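Local coordinates for core protein VP4 (PDB 2JHP) that caps viral messenger RNA as a multifunctional enzyme of the inner core, working like an assembly line, at residues Arg60-Gly64 and His65-Phe69; Gly107-Arg110 and Ile111-Lys115; Asp247-His251 and Met252-Lys256; Glu290-Ala293 and Tyr294-Gly298. All blocks are in the same frame, centred on the assembly; numbering follows the deposited sequence.

Interaction 1 of 4, residues Arg60-Gly64 and His65-Phe69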
loop_
_atom_site.group_PDB
_atom_site.type_symbol
_atom_site.label_atom_id
_atom_site.label_comp_id
_atom_site.label_asym_id
_atom_site.label_seq_id
_atom_site.Cartn_x
_atom_site.Cartn_y
_atom_site.Cartn_z
ATOM N N ARG A 60 2.949 -23.278 -3.165
ATOM C CA ARG A 60 4.161 -22.616 -2.695
ATOM C C ARG A 60 5.403 -23.032 -3.462
ATOM O O ARG A 60 6.325 -22.225 -3.627
ATOM C CB ARG A 60 4.384 -22.916 -1.213
ATOM C CG ARG A 60 3.458 -22.166 -0.264
ATOM C CD ARG A 60 3.826 -22.503 1.144
ATOM N NE ARG A 60 4.976 -21.738 1.608
ATOM C CZ ARG A 60 5.955 -22.233 2.357
ATOM N NH1 ARG A 60 5.952 -23.513 2.712
ATOM N NH2 ARG A 60 6.949 -21.445 2.741
ATOM N N GLN A 61 5.443 -24.295 -3.896
ATOM C CA GLN A 61 6.534 -24.782 -4.732
ATOM C C GLN A 61 6.498 -24.042 -6.049
ATOM O O GLN A 61 7.510 -23.468 -6.470
ATOM C CB GLN A 61 6.461 -26.289 -4.948
ATOM C CG GLN A 61 6.990 -27.070 -3.774
ATOM C CD GLN A 61 7.027 -28.586 -4.008
ATOM O OE1 GLN A 61 6.065 -29.179 -4.515
ATOM N NE2 GLN A 61 8.139 -29.213 -3.619
ATOM N N LEU A 62 5.321 -24.017 -6.674
ATOM C CA LEU A 62 5.160 -23.326 -7.957
ATOM C C LEU A 62 5.362 -21.815 -7.842
ATOM O O LEU A 62 5.931 -21.197 -8.739
ATOM C CB LEU A 62 3.825 -23.682 -8.632
ATOM C CG LEU A 62 3.704 -25.103 -9.205
ATOM C CD1 LEU A 62 2.338 -25.357 -9.840
ATOM C CD2 LEU A 62 4.810 -25.402 -10.210
ATOM N N ARG A 63 4.922 -21.223 -6.734
ATOM C CA ARG A 63 5.154 -19.791 -6.513
ATOM C C ARG A 63 6.635 -19.455 -6.333
ATOM O O ARG A 63 7.095 -18.398 -6.770
ATOM C CB ARG A 63 4.342 -19.271 -5.333
ATOM C CG ARG A 63 2.858 -19.090 -5.624
ATOM C CD ARG A 63 2.561 -18.060 -6.661
ATOM N NE ARG A 63 1.154 -17.700 -6.606
ATOM C CZ ARG A 63 0.431 -17.271 -7.642
ATOM N NH1 ARG A 63 0.972 -17.166 -8.848
ATOM N NH2 ARG A 63 -0.850 -16.965 -7.476
ATOM N N GLY A 64 7.373 -20.366 -5.707
ATOM C CA GLY A 64 8.814 -20.218 -5.542
ATOM C C GLY A 64 9.512 -20.260 -6.883
ATOM O O GLY A 64 10.604 -19.707 -7.049
ATOM N N HIS A 65 8.864 -20.917 -7.840
ATOM C CA HIS A 65 9.327 -20.958 -9.219
ATOM C C HIS A 65 8.941 -19.724 -10.034
ATOM O O HIS A 65 9.451 -19.530 -11.139
ATOM C CB HIS A 65 8.794 -22.213 -9.910
ATOM C CG HIS A 65 9.620 -23.427 -9.649
ATOM N ND1 HIS A 65 10.838 -23.640 -10.261
ATOM C CD2 HIS A 65 9.416 -24.486 -8.831
ATOM C CE1 HIS A 65 11.346 -24.781 -9.831
ATOM N NE2 HIS A 65 10.500 -25.316 -8.968
ATOM N N GLY A 66 8.043 -18.907 -9.491
ATOM C CA GLY A 66 7.511 -17.756 -10.205
ATOM C C GLY A 66 6.293 -18.014 -11.082
ATOM O O GLY A 66 6.034 -17.252 -12.000
ATOM N N PHE A 67 5.534 -19.068 -10.793
ATOM C CA PHE A 67 4.324 -19.425 -11.558
ATOM C C PHE A 67 3.163 -18.443 -11.436
ATOM O O PHE A 67 2.806 -18.003 -10.333
ATOM C CB PHE A 67 3.825 -20.805 -11.158
ATOM C CG PHE A 67 4.375 -21.897 -11.991
ATOM C CD1 PHE A 67 5.731 -22.220 -11.940
ATOM C CD2 PHE A 67 3.549 -22.628 -12.831
ATOM C CE1 PHE A 67 6.254 -23.254 -12.718
ATOM C CE2 PHE A 67 4.065 -23.665 -13.615
ATOM C CZ PHE A 67 5.421 -23.972 -13.555
ATOM N N ILE A 68 2.590 -18.110 -12.589
ATOM C CA ILE A 68 1.343 -17.379 -12.687
ATOM C C ILE A 68 0.429 -18.253 -13.526
ATOM O O ILE A 68 0.825 -18.745 -14.593
ATOM C CB ILE A 68 1.543 -15.994 -13.340
ATOM C CG1 ILE A 68 2.250 -15.056 -12.358
ATOM C CG2 ILE A 68 0.201 -15.382 -13.826
ATOM C CD1 ILE A 68 2.651 -13.675 -12.975
ATOM N N PHE A 69 -0.792 -18.442 -13.041
ATOM C CA PHE A 69 -1.706 -19.402 -13.639
ATOM C C PHE A 69 -2.712 -18.695 -14.538
ATOM O O PHE A 69 -3.471 -17.836 -14.087
ATOM C CB PHE A 69 -2.369 -20.245 -12.544
ATOM C CG PHE A 69 -1.379 -20.901 -11.616
ATOM C CD1 PHE A 69 -0.898 -20.232 -10.496
ATOM C CD2 PHE A 69 -0.904 -22.181 -11.871
ATOM C CE1 PHE A 69 0.031 -20.845 -9.642
ATOM C CE2 PHE A 69 0.019 -22.788 -11.019
ATOM C CZ PHE A 69 0.483 -22.119 -9.908
#

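Interaction 2 of 4, residues Gly107-Arg110 and Ile111-Lys115. With GUN (guanine), chain E.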
loop_
_atom_site.group_PDB
_atom_site.type_symbol
_atom_site.label_atom_id
_atom_site.label_comp_id
_atom_site.label_asym_id
_atom_site.label_seq_id
_atom_site.Cartn_x
_atom_site.Cartn_y
_atom_site.Cartn_z
ATOM N N GLY A 107 -0.904 -8.899 -19.468
ATOM C CA GLY A 107 -0.290 -7.668 -18.983
ATOM C C GLY A 107 -1.195 -6.777 -18.160
ATOM O O GLY A 107 -0.784 -6.283 -17.107
ATOM N N ARG A 108 -2.420 -6.560 -18.639
ATOM C CA ARG A 108 -3.398 -5.762 -17.891
ATOM C C ARG A 108 -3.715 -6.400 -16.540
ATOM O O ARG A 108 -3.616 -5.736 -15.492
ATOM C CB ARG A 108 -4.691 -5.548 -18.687
ATOM C CG ARG A 108 -4.541 -4.675 -19.912
ATOM C CD ARG A 108 -5.884 -4.418 -20.552
ATOM N NE ARG A 108 -5.772 -4.312 -22.004
ATOM C CZ ARG A 108 -6.164 -5.251 -22.863
ATOM N NH1 ARG A 108 -6.714 -6.381 -22.426
ATOM N NH2 ARG A 108 -6.016 -5.054 -24.172
ATOM N N ARG A 109 -4.068 -7.687 -16.554
ATOM C CA ARG A 109 -4.375 -8.379 -15.298
ATOM C C ARG A 109 -3.140 -8.422 -14.416
ATOM O O ARG A 109 -3.220 -8.313 -13.203
ATOM C CB ARG A 109 -4.928 -9.785 -15.530
ATOM C CG ARG A 109 -5.071 -10.589 -14.236
ATOM C CD ARG A 109 -6.358 -10.312 -13.465
ATOM N NE ARG A 109 -7.395 -11.235 -13.920
ATOM C CZ ARG A 109 -8.302 -10.964 -14.857
ATOM N NH1 ARG A 109 -9.185 -11.892 -15.198
ATOM N NH2 ARG A 109 -8.338 -9.772 -15.451
ATOM N N ARG A 110 -1.978 -8.525 -15.040
ATOM C CA ARG A 110 -0.723 -8.472 -14.303
ATOM C C ARG A 110 -0.533 -7.137 -13.526
ATOM O O ARG A 110 -0.118 -7.143 -12.359
ATOM C CB ARG A 110 0.431 -8.726 -15.253
ATOM C CG ARG A 110 1.571 -9.364 -14.593
ATOM C CD ARG A 110 1.753 -10.767 -15.062
ATOM N NE ARG A 110 2.936 -10.936 -15.903
ATOM C CZ ARG A 110 4.198 -10.927 -15.490
ATOM N NH1 ARG A 110 4.555 -10.737 -14.230
ATOM N NH2 ARG A 110 5.120 -11.125 -16.375
ATOM N N ILE A 111 -0.845 -6.011 -14.170
ATOM C CA ILE A 111 -0.792 -4.703 -13.504
ATOM C C ILE A 111 -1.786 -4.625 -12.346
ATOM O O ILE A 111 -1.480 -4.050 -11.297
ATOM C CB ILE A 111 -1.033 -3.518 -14.483
ATOM C CG1 ILE A 111 0.163 -3.354 -15.431
ATOM C CG2 ILE A 111 -1.288 -2.220 -13.696
ATOM C CD1 ILE A 111 -0.018 -2.269 -16.484
ATOM N N ARG A 112 -2.964 -5.217 -12.529
ATOM C CA ARG A 112 -3.965 -5.277 -11.458
ATOM C C ARG A 112 -3.537 -6.116 -10.244
ATOM O O ARG A 112 -3.969 -5.846 -9.130
ATOM C CB ARG A 112 -5.309 -5.771 -11.993
ATOM C CG ARG A 112 -5.985 -4.815 -12.984
ATOM C CD ARG A 112 -6.708 -3.660 -12.280
ATOM N NE ARG A 112 -7.115 -2.608 -13.211
ATOM C CZ ARG A 112 -8.225 -2.635 -13.950
ATOM N NH1 ARG A 112 -9.058 -3.669 -13.882
ATOM N NH2 ARG A 112 -8.503 -1.624 -14.768
ATOM N N MET A 113 -2.674 -7.108 -10.459
ATOM C CA MET A 113 -2.222 -8.008 -9.385
ATOM C C MET A 113 -1.273 -7.363 -8.388
ATOM O O MET A 113 -1.037 -7.920 -7.315
ATOM C CB MET A 113 -1.512 -9.233 -9.957
ATOM C CG MET A 113 -2.382 -10.203 -10.690
ATOM S SD MET A 113 -1.413 -11.629 -11.181
ATOM C CE MET A 113 -2.260 -11.982 -12.689
ATOM N N ARG A 114 -0.699 -6.222 -8.757
ATOM C CA ARG A 114 0.202 -5.491 -7.863
ATOM C C ARG A 114 -0.489 -5.166 -6.561
ATOM O O ARG A 114 0.133 -5.233 -5.506
ATOM C CB ARG A 114 0.702 -4.194 -8.494
ATOM C CG ARG A 114 1.619 -4.377 -9.681
ATOM C CD ARG A 114 1.957 -3.046 -10.268
ATOM N NE ARG A 114 2.698 -3.204 -11.511
ATOM C CZ ARG A 114 3.239 -2.206 -12.197
ATOM N NH1 ARG A 114 3.136 -0.957 -11.763
ATOM N NH2 ARG A 114 3.888 -2.464 -13.322
ATOM N N LYS A 115 -1.774 -4.826 -6.638
ATOM C CA LYS A 115 -2.540 -4.452 -5.464
ATOM C C LYS A 115 -2.576 -5.616 -4.481
ATOM O O LYS A 115 -2.439 -5.420 -3.279
ATOM C CB LYS A 115 -3.957 -4.043 -5.851
ATOM C CG LYS A 115 -4.538 -2.928 -4.999
ATOM C CD LYS A 115 -6.068 -2.872 -5.098
ATOM C CE LYS A 115 -6.700 -3.492 -3.872
ATOM N NZ LYS A 115 -8.138 -3.775 -4.028
HETATM N N9 GUN E . -0.556 -1.134 -3.442
HETATM C C8 GUN E . -0.566 0.198 -3.418
HETATM N N7 GUN E . 0.569 0.656 -3.952
HETATM C C5 GUN E . 1.309 -0.388 -4.324
HETATM C C6 GUN E . 2.563 -0.514 -4.927
HETATM O O6 GUN E . 3.220 0.482 -5.226
HETATM N N1 GUN E . 3.070 -1.793 -5.192
HETATM C C2 GUN E . 2.295 -2.908 -4.835
HETATM N N2 GUN E . 2.739 -4.127 -5.071
HETATM N N3 GUN E . 1.093 -2.747 -4.255
HETATM C C4 GUN E . 0.589 -1.530 -3.997
#

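Interaction 3 of 4, residues Asp247-His251 and Met252-Lys256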
loop_
_atom_site.group_PDB
_atom_site.type_symbol
_atom_site.label_atom_id
_atom_site.label_comp_id
_atom_site.label_asym_id
_atom_site.label_seq_id
_atom_site.Cartn_x
_atom_site.Cartn_y
_atom_site.Cartn_z
ATOM N N ASP A 247 -28.979 24.671 20.152
ATOM C CA ASP A 247 -29.743 23.657 19.416
ATOM C C ASP A 247 -28.973 22.354 19.203
ATOM O O ASP A 247 -29.558 21.332 18.845
ATOM C CB ASP A 247 -30.189 24.217 18.061
ATOM C CG ASP A 247 -30.993 25.495 18.193
ATOM O OD1 ASP A 247 -31.911 25.533 19.044
ATOM O OD2 ASP A 247 -30.710 26.460 17.448
ATOM N N ILE A 248 -27.661 22.411 19.427
ATOM C CA ILE A 248 -26.751 21.293 19.188
ATOM C C ILE A 248 -26.200 20.723 20.497
ATOM O O ILE A 248 -26.034 19.510 20.628
ATOM C CB ILE A 248 -25.588 21.722 18.269
ATOM C CG1 ILE A 248 -26.135 22.356 16.989
ATOM C CG2 ILE A 248 -24.678 20.535 17.944
ATOM C CD1 ILE A 248 -25.123 23.126 16.229
ATOM N N LEU A 249 -25.919 21.606 21.455
ATOM C CA LEU A 249 -25.491 21.202 22.795
ATOM C C LEU A 249 -26.442 20.191 23.441
ATOM O O LEU A 249 -25.990 19.225 24.062
ATOM C CB LEU A 249 -25.337 22.417 23.731
ATOM C CG LEU A 249 -24.017 23.177 23.953
ATOM C CD1 LEU A 249 -22.768 22.375 23.582
ATOM C CD2 LEU A 249 -24.024 24.505 23.230
ATOM N N LYS A 250 -27.750 20.407 23.285
ATOM C CA LYS A 250 -28.749 19.567 23.951
ATOM C C LYS A 250 -28.808 18.124 23.422
ATOM O O LYS A 250 -29.323 17.234 24.102
ATOM C CB LYS A 250 -30.137 20.237 23.972
ATOM C CG LYS A 250 -30.821 20.403 22.616
ATOM C CD LYS A 250 -32.240 20.962 22.762
ATOM C CE LYS A 250 -33.228 19.909 23.271
ATOM N NZ LYS A 250 -34.582 20.473 23.551
ATOM N N HIS A 251 -28.263 17.893 22.230
ATOM C CA HIS A 251 -28.209 16.542 21.661
ATOM C C HIS A 251 -26.804 15.941 21.755
ATOM O O HIS A 251 -26.388 15.147 20.900
ATOM C CB HIS A 251 -28.735 16.531 20.215
ATOM C CG HIS A 251 -30.101 17.126 20.066
ATOM N ND1 HIS A 251 -31.215 16.601 20.685
ATOM C CD2 HIS A 251 -30.530 18.212 19.379
ATOM C CE1 HIS A 251 -32.271 17.337 20.388
ATOM N NE2 HIS A 251 -31.884 18.318 19.592
ATOM N N MET A 252 -26.082 16.316 22.809
ATOM C CA MET A 252 -24.740 15.796 23.047
ATOM C C MET A 252 -24.624 15.132 24.402
ATOM O O MET A 252 -25.253 15.564 25.372
ATOM C CB MET A 252 -23.709 16.913 22.967
ATOM C CG MET A 252 -23.284 17.268 21.573
ATOM S SD MET A 252 -21.956 18.464 21.637
ATOM C CE MET A 252 -21.987 19.026 19.952
ATOM N N ASN A 253 -23.809 14.084 24.460
ATOM C CA ASN A 253 -23.453 13.444 25.719
ATOM C C ASN A 253 -22.005 13.778 26.074
ATOM O O ASN A 253 -21.068 13.292 25.436
ATOM C CB ASN A 253 -23.678 11.932 25.630
ATOM C CG ASN A 253 -23.126 11.179 26.826
ATOM O OD1 ASN A 253 -23.035 11.707 27.935
ATOM N ND2 ASN A 253 -22.755 9.927 26.601
ATOM N N PHE A 254 -21.836 14.620 27.090
ATOM C CA PHE A 254 -20.511 15.079 27.498
ATOM C C PHE A 254 -19.779 14.109 28.412
ATOM O O PHE A 254 -18.550 14.071 28.406
ATOM C CB PHE A 254 -20.587 16.459 28.152
ATOM C CG PHE A 254 -21.104 17.528 27.238
ATOM C CD1 PHE A 254 -22.342 18.131 27.485
ATOM C CD2 PHE A 254 -20.361 17.937 26.124
ATOM C CE1 PHE A 254 -22.835 19.126 26.622
ATOM C CE2 PHE A 254 -20.841 18.933 25.266
ATOM C CZ PHE A 254 -22.079 19.525 25.515
ATOM N N LEU A 255 -20.525 13.320 29.183
ATOM C CA LEU A 255 -19.921 12.383 30.136
ATOM C C LEU A 255 -19.170 11.228 29.456
ATOM O O LEU A 255 -18.597 10.372 30.130
ATOM C CB LEU A 255 -20.959 11.886 31.167
ATOM C CG LEU A 255 -21.370 12.916 32.229
ATOM C CD1 LEU A 255 -22.766 12.638 32.786
ATOM C CD2 LEU A 255 -20.336 13.006 33.356
ATOM N N LYS A 256 -19.176 11.217 28.125
ATOM C CA LYS A 256 -18.405 10.252 27.336
ATOM C C LYS A 256 -17.577 10.954 26.250
ATOM O O LYS A 256 -18.064 11.847 25.552
ATOM C CB LYS A 256 -19.319 9.180 26.718
ATOM C CG LYS A 256 -18.579 7.993 26.092
ATOM C CD LYS A 256 -19.518 6.834 25.754
ATOM C CE LYS A 256 -19.761 5.921 26.957
ATOM N NZ LYS A 256 -18.528 5.205 27.403
#

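Interaction 4 of 4, residues Glu290-Ala293 and Tyr294-Gly298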
loop_
_atom_site.group_PDB
_atom_site.type_symbol
_atom_site.label_atom_id
_atom_site.label_comp_id
_atom_site.label_asym_id
_atom_site.label_seq_id
_atom_site.Cartn_x
_atom_site.Cartn_y
_atom_site.Cartn_z
ATOM N N GLU A 290 -20.009 29.061 10.764
ATOM C CA GLU A 290 -18.642 29.239 11.236
ATOM C C GLU A 290 -18.606 29.648 12.712
ATOM O O GLU A 290 -17.876 29.058 13.515
ATOM C CB GLU A 290 -17.923 30.288 10.376
ATOM C CG GLU A 290 -17.593 29.832 8.955
ATOM C CD GLU A 290 -17.083 30.958 8.056
ATOM O OE1 GLU A 290 -16.790 32.071 8.559
ATOM O OE2 GLU A 290 -16.984 30.726 6.830
ATOM N N GLU A 291 -19.405 30.662 13.046
ATOM C CA GLU A 291 -19.517 31.205 14.396
ATOM C C GLU A 291 -20.019 30.163 15.395
ATOM O O GLU A 291 -19.439 29.997 16.460
ATOM C CB GLU A 291 -20.443 32.416 14.382
ATOM C CG GLU A 291 -19.837 33.644 13.714
ATOM C CD GLU A 291 -20.827 34.790 13.542
ATOM O OE1 GLU A 291 -21.972 34.697 14.060
ATOM O OE2 GLU A 291 -20.455 35.796 12.885
ATOM N N ILE A 292 -21.086 29.452 15.038
ATOM C CA ILE A 292 -21.588 28.340 15.850
ATOM C C ILE A 292 -20.494 27.300 16.095
ATOM O O ILE A 292 -20.322 26.820 17.219
ATOM C CB ILE A 292 -22.858 27.712 15.225
ATOM C CG1 ILE A 292 -24.054 28.651 15.468
ATOM C CG2 ILE A 292 -23.125 26.325 15.809
ATOM C CD1 ILE A 292 -25.355 28.262 14.786
ATOM N N ALA A 293 -19.742 26.987 15.040
ATOM C CA ALA A 293 -18.646 26.026 15.128
ATOM C C ALA A 293 -17.534 26.530 16.054
ATOM O O ALA A 293 -17.059 25.786 16.914
ATOM C CB ALA A 293 -18.095 25.685 13.723
ATOM N N TYR A 294 -17.132 27.790 15.873
ATOM C CA TYR A 294 -16.091 28.404 16.698
ATOM C C TYR A 294 -16.480 28.393 18.186
ATOM O O TYR A 294 -15.654 28.056 19.030
ATOM C CB TYR A 294 -15.777 29.831 16.214
ATOM C CG TYR A 294 -14.483 30.413 16.755
ATOM C CD1 TYR A 294 -13.252 30.110 16.159
ATOM C CD2 TYR A 294 -14.486 31.268 17.851
ATOM C CE1 TYR A 294 -12.060 30.629 16.642
ATOM C CE2 TYR A 294 -13.288 31.805 18.351
ATOM C CZ TYR A 294 -12.080 31.476 17.735
ATOM O OH TYR A 294 -10.892 31.992 18.209
ATOM N N GLU A 295 -17.736 28.735 18.493
ATOM C CA GLU A 295 -18.248 28.722 19.868
ATOM C C GLU A 295 -18.113 27.332 20.451
ATOM O O GLU A 295 -17.835 27.163 21.638
ATOM C CB GLU A 295 -19.728 29.108 19.917
ATOM C CG GLU A 295 -20.073 30.511 19.457
ATOM C CD GLU A 295 -21.575 30.724 19.367
ATOM O OE1 GLU A 295 -22.126 30.663 18.244
ATOM O OE2 GLU A 295 -22.209 30.938 20.425
ATOM N N MET A 296 -18.317 26.345 19.588
ATOM C CA MET A 296 -18.325 24.952 19.974
ATOM C C MET A 296 -16.982 24.246 19.768
ATOM O O MET A 296 -16.895 23.019 19.866
ATOM C CB MET A 296 -19.432 24.231 19.226
ATOM C CG MET A 296 -20.783 24.381 19.864
ATOM S SD MET A 296 -22.006 23.534 18.873
ATOM C CE MET A 296 -22.959 22.817 20.184
ATOM N N GLY A 297 -15.934 25.014 19.485
ATOM C CA GLY A 297 -14.577 24.479 19.534
ATOM C C GLY A 297 -14.353 23.993 20.953
ATOM O O GLY A 297 -14.760 24.655 21.914
ATOM N N GLY A 298 -13.719 22.840 21.098
ATOM C CA GLY A 298 -13.614 22.199 22.405
ATOM C C GLY A 298 -14.484 20.958 22.441
ATOM O O GLY A 298 -14.107 19.956 23.046
#

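Interaction 1 of 4, residues Arg60-Gly64 and His65-Phe69
A Schellman motif ends helix 59-64, and Leu62 and Phe67 meet across it. The amide of Phe67 reaches back to Leu62 O (N to O 3.0 Å, nearly straight at 162°), while that of Gly66 takes Arg63 O from above the carbonyl plane (N to O 2.9 Å). Gly66 itself carries the positive phi that turns the chain out of the helix. Leu62 CD2 sits over the centre of the Phe67 ring, a CH-pi contact 3.6 Å from the centroid. Such an apolar pair bridging the two ends of the longer bond is a familiar companion of the motif. The other methyl, CD1, meets the edge of Phe69 in the ring plane, 3.7 Å from CE2. Strand 67-71, which starts here, lies between strands 7-10 and 87-88 of a parallel sheet, so the turn leads from the helix into the sheet. Arg63 leaves its helix pointing off, but a bend at chi2 (-64°) brings the guanidinium back. NH1 bonds Phe67 O, close to the guanidinium plane, and forms a salt bridge to Asp86, while NH2 bonds Leu489 O. Phe69 CE1 lies over one face of the guanidinium, the two planes being 64° apart.

Interaction 2 of 4, residues Gly107-Arg110 and Ile111-Lys115
One wall of a guanine pocket begins at a helix junction, where Met113 packs against Arg109 one turn earlier. Met113 CE reaches Arg109 CG at 3.5 Å, the two chains crossing at a slant, and Met113 CG rests 3.3 Å from Arg109 O. Arg109 is turned back on itself at chi2 (83°) and again at chi3, which carries its NE to a weak hydrogen bond with Asp86 O; its chain and Met113 both lean on Val87. Regular helical bonding, such as Arg112 N to Arg108 O at 3.1 Å, holds up to this point. The amide of Met113 is then divided between two weak bonds, to Arg109 O (3.0 Å) and to Arg110 O (3.2 Å). That splitting marks the break between helix 99-112 and helix 114-128; beyond it Arg114 lies in the first turn of the following helix, beside the ligand. Guanine N2 donates a weak hydrogen bond to the carbonyl Arg114 O (2.9 Å). The extended side chain of Arg114 goes elsewhere, to a cation-pi contact with Trp495, another pocket residue; Tyr446 OH also bonds the guanine. Upstream, the Arg110 guanidinium is held by salt bridges from NH1 to Asp492 and from NH2 to Asp47.

Interaction 3 of 4, residues Asp247-His251 and Met252-Lys256
A type I beta turn from Leu249 to Met252 carries the chain off the short helix 246-249, closed by a weak hydrogen bond from Met252 N to Leu249 O (3.2 Å, 135°). One residue earlier, His251 N bonds Ile248 O in the same i to i+3 manner, so the two bonds overlap. The turn brings Met252 back beside the helix end. Its CG stands beside the backbone N (chi1 -82°) and the chain runs straight beyond it, so that Met252 lies alongside Ile248 with both pointing the same way; CE meets Ile248 CG2 at 3.7 Å and CG passes 3.7 Å from Ile248 O. Leu249 CD1 comes to the edge of the Phe254 ring, in the ring plane and 3.5 Å from CZ, while Met252 CB stands 4.0 Å above one face of that ring, offset toward its rim. The phenylalanine is thus touched at edge and face by the first and last residues of the turn. His251 is built in by its ring: Lys250 CG lies over the ring centre, and the ring also stacks with His238. Asn253 OD1 accepts a weak bond from Leu255 N (3.2 Å), an Asx turn. Inward, Ile248 and Met252 both rest on His194 of strand 192-196, and the side chain of Ile248 is about 9 Å from a bound S-adenosyl-L-homocysteine. Helix 246-249 and this turn lie in the connection from edge strand 235-238 past strands 219-223 and 192-196 to 260-264, a beta-alpha-beta crossover in a sheet whose strand order, 3-2-1-4-5-7-6, is that of Rossmann-like methyltransferases.

Interaction 4 of 4, residues Glu290-Ala293 and Tyr294-Gly298
Tyr294, Ala293 and Ile292 carry the last turn of helix 280-295. Tyr294 is held by its amide, which bonds Glu290 O at 2.8 Å and 161°, and its CB lies 3.5 Å from the same oxygen. With CG anti to the backbone N (chi1 -165°), the phenol swings away from the preceding turn and settles on Ile319 of strand 315-320. Ala293 offers its carbonyl: Ala293 O receives a weak bond from Met296 N (3.0 Å), whose other, better directed bond goes to Ile292 O (3.1 Å). This sharing of one amide accompanies the loss of helical geometry at Met296. The methyl of Ala293 faces inward onto Phe262. Ile292 CG2 is 4.3 Å from Met296 SD, a loose apolar approach, while Glu295, crossing at a slant, lays OE1 3.4 Å from Ile292 CA. The carboxylate folds back against the helix backbone, where OE1 also comes near Glu291 O without bonding it, and it keeps 5.8 Å from the like-charged Glu291 (OE1 to OE1). Glu290, by contrast, has its charge answered by a salt bridge to Arg287, and its OE1 takes the amide of Ile319. Beyond Met296 the chain leaves the helix through Gly297 and Gly298, the latter at positive phi (109°). Ile292 also packs on Phe262 and Trp264 of strand 260-264, and its side chain is about 8 Å from S-adenosyl-L-homocysteine; helix 280-295 links that strand to its parallel neighbour 302-308, the crossover expected of a Rossmann-like methyltransferase sheet.

The four contacts form two pairs, at least about 34 Å apart at their nearest atoms. Interactions 1 and 2 meet through Ile68 CD1 and Arg110 CD (3.7 Å), and both lean on the chain at Asp86 and Val87; the first is buried, with one guanidinium bonded to backbone and carboxylate oxygens and faced by a phenylalanine, the second superficial and arginine-rich beside guanine. Interactions 3 and 4 share one sheet: Met296 CE reaches Ile248 CB and Leu249 CD1, each at 3.4 Å, and Ile292 CG2 meets Ile248 CD1, so two crossovers join by apolar contact. Interaction 3 is mostly at the surface, interaction 4 half buried.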